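Local atomic coordinates of prolyl oligopeptidase (PDB entry 1YR2), a protein that probably cleaves oligopeptides after proline, and more slowly after alanine, as a serine endopeptidase of the S9A family. Residues A[368-379]-A[409-418]; A[115-124]-A[168-177]. All coordinates share one frame; numbering follows the deposited sequence.

In the fold
Both contacts join neighbouring four-stranded blades of the beta-propeller: contact 1 the blade starting at strand 365-372 to the one starting at 408-413, contact 2 those starting at 110-117 and 163-170. They share no strand but touch each other, since Arg415 of contact 1 packs against Arg116 and Arg117 of contact 2, where blade 408-446 meets blade 110-152. Their centres are about 17 Å apart. Neither is wholly core: each mixes buried and exposed residues, and contact 2 lies farther from the chain's centre (about 28 against 21 Å). Contact 1 pairs leucine and proline packing with two backbone bonds; contact 2 sets Phe122 and Trp168, with alanine and leucine, beside water bridges, with no direct hydrogen bond across.

Contact 1 (A[368-379]-A[409-418])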
# COMPACT_ATOMS: atom_id res chain seq x y z
N SER A 368 -1.81 -10.08 10.28
CA SER A 368 -2.94 -10.94 9.90
C SER A 368 -2.55 -12.39 10.18
O SER A 368 -1.34 -12.72 10.26
CB SER A 368 -3.34 -10.75 8.40
OG SER A 368 -2.31 -11.23 7.58
N VAL A 369 -3.56 -13.23 10.36
CA VAL A 369 -3.36 -14.63 10.67
C VAL A 369 -4.40 -15.40 9.90
O VAL A 369 -5.51 -14.94 9.79
CB VAL A 369 -3.54 -14.90 12.16
CG1 VAL A 369 -3.57 -16.36 12.42
CG2 VAL A 369 -2.43 -14.27 12.95
N GLY A 370 -4.04 -16.55 9.36
CA GLY A 370 -5.00 -17.46 8.79
C GLY A 370 -4.70 -18.87 9.23
O GLY A 370 -3.58 -19.18 9.66
N ILE A 371 -5.68 -19.75 9.11
CA ILE A 371 -5.48 -21.13 9.43
C ILE A 371 -5.61 -21.98 8.15
O ILE A 371 -6.53 -21.77 7.35
CB ILE A 371 -6.47 -21.60 10.50
CG1 ILE A 371 -6.05 -21.01 11.86
CG2 ILE A 371 -6.41 -23.10 10.64
CD1 ILE A 371 -7.05 -21.26 13.05
N ALA A 372 -4.65 -22.89 7.96
CA ALA A 372 -4.69 -23.82 6.83
C ALA A 372 -3.99 -25.11 7.19
O ALA A 372 -2.98 -25.11 7.88
CB ALA A 372 -4.05 -23.18 5.57
N GLY A 373 -4.54 -26.24 6.72
CA GLY A 373 -3.95 -27.52 7.02
C GLY A 373 -4.18 -27.71 8.51
O GLY A 373 -5.33 -27.60 8.97
N ASN A 374 -3.13 -27.89 9.29
CA ASN A 374 -3.29 -28.01 10.75
C ASN A 374 -2.53 -26.93 11.48
O ASN A 374 -2.17 -27.12 12.61
CB ASN A 374 -2.81 -29.37 11.28
CG ASN A 374 -3.64 -30.51 10.75
OD1 ASN A 374 -4.89 -30.38 10.60
ND2 ASN A 374 -2.98 -31.61 10.39
N ARG A 375 -2.38 -25.76 10.84
CA ARG A 375 -1.47 -24.74 11.30
C ARG A 375 -2.00 -23.32 11.23
O ARG A 375 -2.89 -22.97 10.40
CB ARG A 375 -0.18 -24.83 10.50
CG ARG A 375 0.70 -25.96 10.87
CD ARG A 375 1.88 -26.10 9.96
NE ARG A 375 2.91 -26.99 10.50
CZ ARG A 375 4.10 -27.18 9.92
NH1 ARG A 375 4.42 -26.57 8.77
NH2 ARG A 375 4.99 -27.93 10.50
N LEU A 376 -1.45 -22.49 12.10
CA LEU A 376 -1.61 -21.05 12.04
C LEU A 376 -0.49 -20.47 11.21
O LEU A 376 0.65 -20.86 11.36
CB LEU A 376 -1.50 -20.42 13.43
CG LEU A 376 -2.61 -20.70 14.43
CD1 LEU A 376 -2.09 -20.53 15.84
CD2 LEU A 376 -3.77 -19.71 14.14
N PHE A 377 -0.83 -19.54 10.34
CA PHE A 377 0.16 -18.76 9.57
C PHE A 377 0.01 -17.28 9.92
O PHE A 377 -1.02 -16.64 9.61
CB PHE A 377 -0.00 -19.04 8.07
CG PHE A 377 0.33 -20.44 7.71
CD1 PHE A 377 1.66 -20.83 7.53
CD2 PHE A 377 -0.66 -21.40 7.74
CE1 PHE A 377 1.99 -22.15 7.27
CE2 PHE A 377 -0.37 -22.71 7.50
CZ PHE A 377 0.97 -23.11 7.27
N ALA A 378 1.06 -16.71 10.49
CA ALA A 378 1.02 -15.37 11.11
C ALA A 378 1.94 -14.46 10.32
O ALA A 378 3.12 -14.73 10.23
CB ALA A 378 1.48 -15.45 12.55
N SER A 379 1.37 -13.42 9.68
CA SER A 379 2.12 -12.47 8.91
C SER A 379 2.55 -11.25 9.74
O SER A 379 1.72 -10.44 10.17
CB SER A 379 1.29 -12.01 7.69
OG SER A 379 1.12 -13.12 6.85
N ALA A 409 3.72 -9.95 2.26
CA ALA A 409 2.68 -10.97 2.14
C ALA A 409 1.34 -10.33 2.48
O ALA A 409 1.19 -9.64 3.48
CB ALA A 409 2.94 -12.13 3.03
N SER A 410 0.35 -10.51 1.63
CA SER A 410 -0.99 -10.10 1.98
C SER A 410 -1.71 -11.32 2.47
O SER A 410 -1.32 -11.93 3.48
CB SER A 410 -1.65 -9.41 0.81
OG SER A 410 -0.78 -8.37 0.41
N GLY A 411 -2.78 -11.67 1.84
CA GLY A 411 -3.65 -12.64 2.43
C GLY A 411 -3.18 -14.08 2.29
O GLY A 411 -2.22 -14.43 1.55
N LEU A 412 -3.92 -14.90 2.97
CA LEU A 412 -3.80 -16.34 2.94
C LEU A 412 -5.18 -16.89 2.61
O LEU A 412 -6.19 -16.33 3.05
CB LEU A 412 -3.40 -16.84 4.29
CG LEU A 412 -3.09 -18.34 4.39
CD1 LEU A 412 -1.61 -18.52 4.22
CD2 LEU A 412 -3.56 -18.93 5.69
N SER A 413 -5.24 -17.94 1.81
CA SER A 413 -6.46 -18.68 1.63
C SER A 413 -6.14 -20.15 1.85
O SER A 413 -5.00 -20.63 1.64
CB SER A 413 -7.11 -18.39 0.29
OG SER A 413 -6.41 -18.91 -0.84
N GLY A 414 -7.14 -20.84 2.36
CA GLY A 414 -7.02 -22.24 2.71
C GLY A 414 -7.99 -22.51 3.85
O GLY A 414 -8.65 -21.61 4.35
N ARG A 415 -8.11 -23.77 4.19
CA ARG A 415 -9.07 -24.22 5.18
C ARG A 415 -8.36 -25.24 6.09
O ARG A 415 -7.47 -25.98 5.65
CB ARG A 415 -10.21 -24.94 4.45
CG ARG A 415 -11.15 -24.08 3.67
CD ARG A 415 -12.23 -24.91 2.96
NE ARG A 415 -11.66 -25.90 2.03
CZ ARG A 415 -12.33 -26.96 1.54
NH1 ARG A 415 -13.60 -27.17 1.90
NH2 ARG A 415 -11.75 -27.82 0.70
N PRO A 416 -8.81 -25.34 7.32
CA PRO A 416 -8.35 -26.41 8.19
C PRO A 416 -8.66 -27.76 7.55
O PRO A 416 -9.71 -27.94 6.96
CB PRO A 416 -9.20 -26.23 9.46
CG PRO A 416 -9.66 -24.90 9.44
CD PRO A 416 -9.80 -24.47 7.99
N GLY A 417 -7.74 -28.69 7.61
CA GLY A 417 -7.96 -30.00 7.02
C GLY A 417 -7.70 -30.07 5.52
O GLY A 417 -7.75 -31.14 4.99
N ASP A 418 -7.48 -28.94 4.84
CA ASP A 418 -7.18 -28.90 3.41
C ASP A 418 -5.65 -28.78 3.23
O ASP A 418 -5.02 -27.90 3.83
CB ASP A 418 -7.90 -27.68 2.81
CG ASP A 418 -7.90 -27.65 1.30
OD1 ASP A 418 -6.99 -28.23 0.66
OD2 ASP A 418 -8.80 -27.02 0.67
O HOH W 1 -0.58 -9.53 5.48
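Leu412 meets the 368-379 hairpin with both methyls. CG stands anti to the backbone N (chi1 -174°), and from there the branches divide: Leu412 CD2 lies on the bare backbone of Gly370, 3.7 Å from its CA, while Leu412 CD1 comes up to Phe377, 4.2 Å from its CB. A side chain on Gly370 would collide with CD2, so the leucine sits where the strand carries only hydrogen. Toward the turn, Ile371 and Pro416 cross at about a right angle, with Ile371 CG2 3.9 Å from Pro416 CG. Beside them the backbones lock directly. Gly373 N donates to Arg415 O (3.1 Å), and Gly417 N returns a bond to Gly373 O (3.0 Å, 165° at the hydrogen). Arg415 O also accepts from Asp418 N within its own type II turn, and its two donors arrive from opposite faces of the carbonyl. Arg415 NH2 reaches Asp418 OD2 in a salt bridge (3.1 Å), while Asp418 OD1 takes the backbone N of His420. Around this junction, Val323 of strand 320-326 touches Ile371, Asp324 and Val326 touch Pro416, and Ser413 faces strand 110-117 of the next blade, donating to Pro114 O.

Contact 2 (A[115-124]-A[168-177]); sequences QRRGASVFYS and WAASDDGRLL
Ala170 O is gripped by two waters that carry it across to Arg117. Water 2, 2.8 Å from Ala170 O, accepts from Arg117 NE and also donates to Asp172 OD1; water 3 accepts from Arg117 NH2. The arginine's inner end packs directly, with Arg117 CB 3.3 Å from Ser171 O and 3.6 Å from Gly174 CA. Its chain then bends at chi2 (-69°), carrying the guanidinium back over its own strand, where Arg117 NH1 donates to Arg116 O (2.8 Å) and Arg117 NH2 to Gln115 OE1, 43° above that amide's carbonyl plane. Replacing Arg117 with an alanine would probably leave waters 2 and 3 without their donors and let the Gln115 amide turn more freely. Gln115 in turn lays its CG 3.9 Å from Trp168 CH2, amide and indole planes 67° apart. On the buried side Phe122 is wedged among three neighbours: Ala170 CB sits over one ring face in a CH-pi contact, 3.8 Å from the centroid, Trp168 CZ3 touches Phe122 CB (3.6 Å), and Leu177 CD1 comes to Phe122 CD2. Gly174 O lies in the plane of the Phe122 ring at its edge, and water 6 links that carbonyl to Ser120 OG. At the turns, water 4 joins Gly118 N to Asp172 O and water 5 joins Ala119 N to Asp173 O, so solvent bridges the polar groups, while Gly118 CA also meets Asp173 O in a direct CA-H...O contact. Asp173 OD1 steadies the facing turn by accepting from Ser171 OG and, as an Asx turn, from Arg175 N. Two beta hairpins of successive blades packed face to face, turn against turn, with aromatic and aliphatic packing between their sheets, make the blade-to-blade interface of the beta-propeller of prolyl oligopeptidases.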
# COMPACT_ATOMS: atom_id res chain seq x y z
N GLN A 115 -10.44 -19.99 -3.64
CA GLN A 115 -11.23 -20.63 -2.59
C GLN A 115 -11.65 -21.99 -3.11
O GLN A 115 -12.28 -22.08 -4.16
CB GLN A 115 -12.46 -19.80 -2.23
CG GLN A 115 -12.15 -18.47 -1.61
CD GLN A 115 -11.50 -18.60 -0.23
OE1 GLN A 115 -11.73 -19.59 0.49
NE2 GLN A 115 -10.72 -17.61 0.15
N ARG A 116 -11.28 -23.03 -2.39
CA ARG A 116 -11.71 -24.42 -2.73
C ARG A 116 -12.92 -24.81 -1.87
O ARG A 116 -12.88 -24.67 -0.65
CB ARG A 116 -10.55 -25.36 -2.46
CG ARG A 116 -9.37 -25.12 -3.40
CD ARG A 116 -8.07 -25.90 -3.03
NE ARG A 116 -7.27 -26.05 -4.24
CZ ARG A 116 -7.23 -27.14 -5.01
NH1 ARG A 116 -7.88 -28.25 -4.70
NH2 ARG A 116 -6.47 -27.11 -6.11
N ARG A 117 -14.02 -25.19 -2.52
CA ARG A 117 -15.17 -25.73 -1.81
C ARG A 117 -15.70 -26.90 -2.64
O ARG A 117 -15.89 -26.79 -3.85
CB ARG A 117 -16.27 -24.69 -1.60
CG ARG A 117 -15.90 -23.44 -0.83
CD ARG A 117 -15.61 -23.67 0.68
NE ARG A 117 -15.44 -22.38 1.29
CZ ARG A 117 -14.30 -21.73 1.29
NH1 ARG A 117 -13.19 -22.29 0.82
NH2 ARG A 117 -14.24 -20.53 1.85
N GLY A 118 -15.91 -28.03 -1.97
CA GLY A 118 -16.38 -29.23 -2.64
C GLY A 118 -15.47 -29.69 -3.75
O GLY A 118 -14.27 -29.86 -3.55
N ALA A 119 -16.04 -29.81 -4.92
CA ALA A 119 -15.36 -30.28 -6.11
C ALA A 119 -14.76 -29.15 -6.94
O ALA A 119 -14.22 -29.41 -8.01
CB ALA A 119 -16.31 -31.07 -6.97
N SER A 120 -14.82 -27.92 -6.45
CA SER A 120 -14.53 -26.75 -7.27
C SER A 120 -13.54 -25.80 -6.60
O SER A 120 -13.42 -25.71 -5.36
CB SER A 120 -15.84 -26.00 -7.60
OG SER A 120 -16.71 -26.74 -8.43
N VAL A 121 -12.83 -25.05 -7.44
CA VAL A 121 -12.03 -23.94 -6.99
C VAL A 121 -12.55 -22.65 -7.68
O VAL A 121 -12.83 -22.67 -8.88
CB VAL A 121 -10.51 -24.20 -7.24
CG1 VAL A 121 -10.21 -24.36 -8.68
CG2 VAL A 121 -9.66 -23.08 -6.67
N PHE A 122 -12.63 -21.57 -6.92
CA PHE A 122 -13.17 -20.26 -7.32
C PHE A 122 -12.09 -19.19 -7.15
O PHE A 122 -11.38 -19.17 -6.14
CB PHE A 122 -14.39 -19.84 -6.45
CG PHE A 122 -15.50 -20.86 -6.40
CD1 PHE A 122 -15.42 -21.96 -5.58
CD2 PHE A 122 -16.64 -20.69 -7.16
CE1 PHE A 122 -16.44 -22.90 -5.52
CE2 PHE A 122 -17.68 -21.59 -7.08
CZ PHE A 122 -17.59 -22.70 -6.31
N TYR A 123 -11.94 -18.35 -8.17
CA TYR A 123 -10.93 -17.29 -8.10
C TYR A 123 -11.26 -16.19 -9.08
O TYR A 123 -11.79 -16.42 -10.15
CB TYR A 123 -9.51 -17.85 -8.36
CG TYR A 123 -9.41 -18.60 -9.68
CD1 TYR A 123 -9.90 -19.87 -9.79
CD2 TYR A 123 -8.87 -18.00 -10.80
CE1 TYR A 123 -9.83 -20.58 -10.97
CE2 TYR A 123 -8.80 -18.68 -12.00
CZ TYR A 123 -9.31 -19.97 -12.08
OH TYR A 123 -9.28 -20.67 -13.26
N SER A 124 -10.96 -14.96 -8.70
CA SER A 124 -11.06 -13.83 -9.61
C SER A 124 -9.90 -13.88 -10.64
O SER A 124 -8.82 -14.40 -10.34
CB SER A 124 -11.11 -12.53 -8.80
OG SER A 124 -9.85 -12.16 -8.31
N TRP A 168 -18.15 -12.03 -2.86
CA TRP A 168 -18.71 -13.33 -3.26
C TRP A 168 -18.28 -14.38 -2.22
O TRP A 168 -17.28 -14.19 -1.59
CB TRP A 168 -18.30 -13.75 -4.66
CG TRP A 168 -16.84 -13.80 -4.92
CD1 TRP A 168 -16.09 -12.80 -5.39
CD2 TRP A 168 -15.95 -14.92 -4.71
NE1 TRP A 168 -14.78 -13.20 -5.51
CE2 TRP A 168 -14.67 -14.49 -5.08
CE3 TRP A 168 -16.11 -16.21 -4.29
CZ2 TRP A 168 -13.54 -15.31 -5.04
CZ3 TRP A 168 -14.98 -17.06 -4.24
CH2 TRP A 168 -13.72 -16.59 -4.61
N ALA A 169 -19.06 -15.44 -2.10
CA ALA A 169 -18.79 -16.53 -1.20
C ALA A 169 -19.43 -17.76 -1.77
O ALA A 169 -20.65 -17.81 -2.01
CB ALA A 169 -19.32 -16.23 0.17
N ALA A 170 -18.63 -18.79 -1.96
CA ALA A 170 -19.15 -20.08 -2.33
C ALA A 170 -19.67 -20.81 -1.08
O ALA A 170 -19.09 -20.69 0.03
CB ALA A 170 -18.09 -20.89 -2.99
N SER A 171 -20.71 -21.62 -1.26
CA SER A 171 -21.24 -22.45 -0.19
C SER A 171 -20.23 -23.50 0.27
O SER A 171 -19.22 -23.80 -0.41
CB SER A 171 -22.57 -23.13 -0.63
OG SER A 171 -22.38 -24.03 -1.72
N ASP A 172 -20.51 -24.11 1.42
CA ASP A 172 -19.54 -25.04 2.03
C ASP A 172 -19.21 -26.20 1.12
O ASP A 172 -18.06 -26.68 1.08
CB ASP A 172 -20.05 -25.56 3.39
CG ASP A 172 -19.98 -24.51 4.51
OD1 ASP A 172 -19.50 -23.37 4.27
OD2 ASP A 172 -20.37 -24.75 5.69
N ASP A 173 -20.20 -26.67 0.35
CA ASP A 173 -19.95 -27.79 -0.57
C ASP A 173 -19.73 -27.36 -2.03
O ASP A 173 -19.60 -28.20 -2.92
CB ASP A 173 -21.09 -28.80 -0.48
CG ASP A 173 -22.39 -28.26 -1.06
OD1 ASP A 173 -22.42 -27.07 -1.53
OD2 ASP A 173 -23.46 -28.94 -1.04
N GLY A 174 -19.73 -26.05 -2.25
CA GLY A 174 -19.29 -25.43 -3.48
C GLY A 174 -20.35 -25.44 -4.57
O GLY A 174 -20.04 -25.17 -5.74
N ARG A 175 -21.57 -25.81 -4.23
CA ARG A 175 -22.59 -25.98 -5.26
C ARG A 175 -23.39 -24.71 -5.56
O ARG A 175 -24.00 -24.61 -6.64
CB ARG A 175 -23.53 -27.15 -4.94
CG ARG A 175 -22.86 -28.53 -4.87
CD ARG A 175 -23.87 -29.67 -4.72
NE ARG A 175 -24.73 -29.70 -5.90
CZ ARG A 175 -24.42 -30.31 -7.05
NH1 ARG A 175 -23.31 -30.98 -7.18
NH2 ARG A 175 -25.26 -30.24 -8.09
N LEU A 176 -23.35 -23.73 -4.64
CA LEU A 176 -24.01 -22.43 -4.84
C LEU A 176 -23.06 -21.31 -4.52
O LEU A 176 -22.09 -21.51 -3.77
CB LEU A 176 -25.20 -22.29 -3.89
CG LEU A 176 -26.31 -23.28 -4.09
CD1 LEU A 176 -27.27 -23.17 -2.89
CD2 LEU A 176 -27.06 -23.02 -5.43
N LEU A 177 -23.26 -20.16 -5.15
CA LEU A 177 -22.44 -19.00 -4.90
C LEU A 177 -23.33 -17.80 -4.66
O LEU A 177 -24.29 -17.54 -5.39
CB LEU A 177 -21.49 -18.79 -6.06
CG LEU A 177 -20.52 -17.63 -5.83
CD1 LEU A 177 -19.16 -18.14 -5.71
CD2 LEU A 177 -20.68 -16.63 -6.92
O HOH W 2 -18.18 -21.68 2.51
O HOH W 3 -17.02 -19.19 1.75
O HOH W 4 -16.05 -28.55 0.86
O HOH W 5 -18.92 -29.11 -5.38
O HOH W 6 -19.03 -27.03 -7.34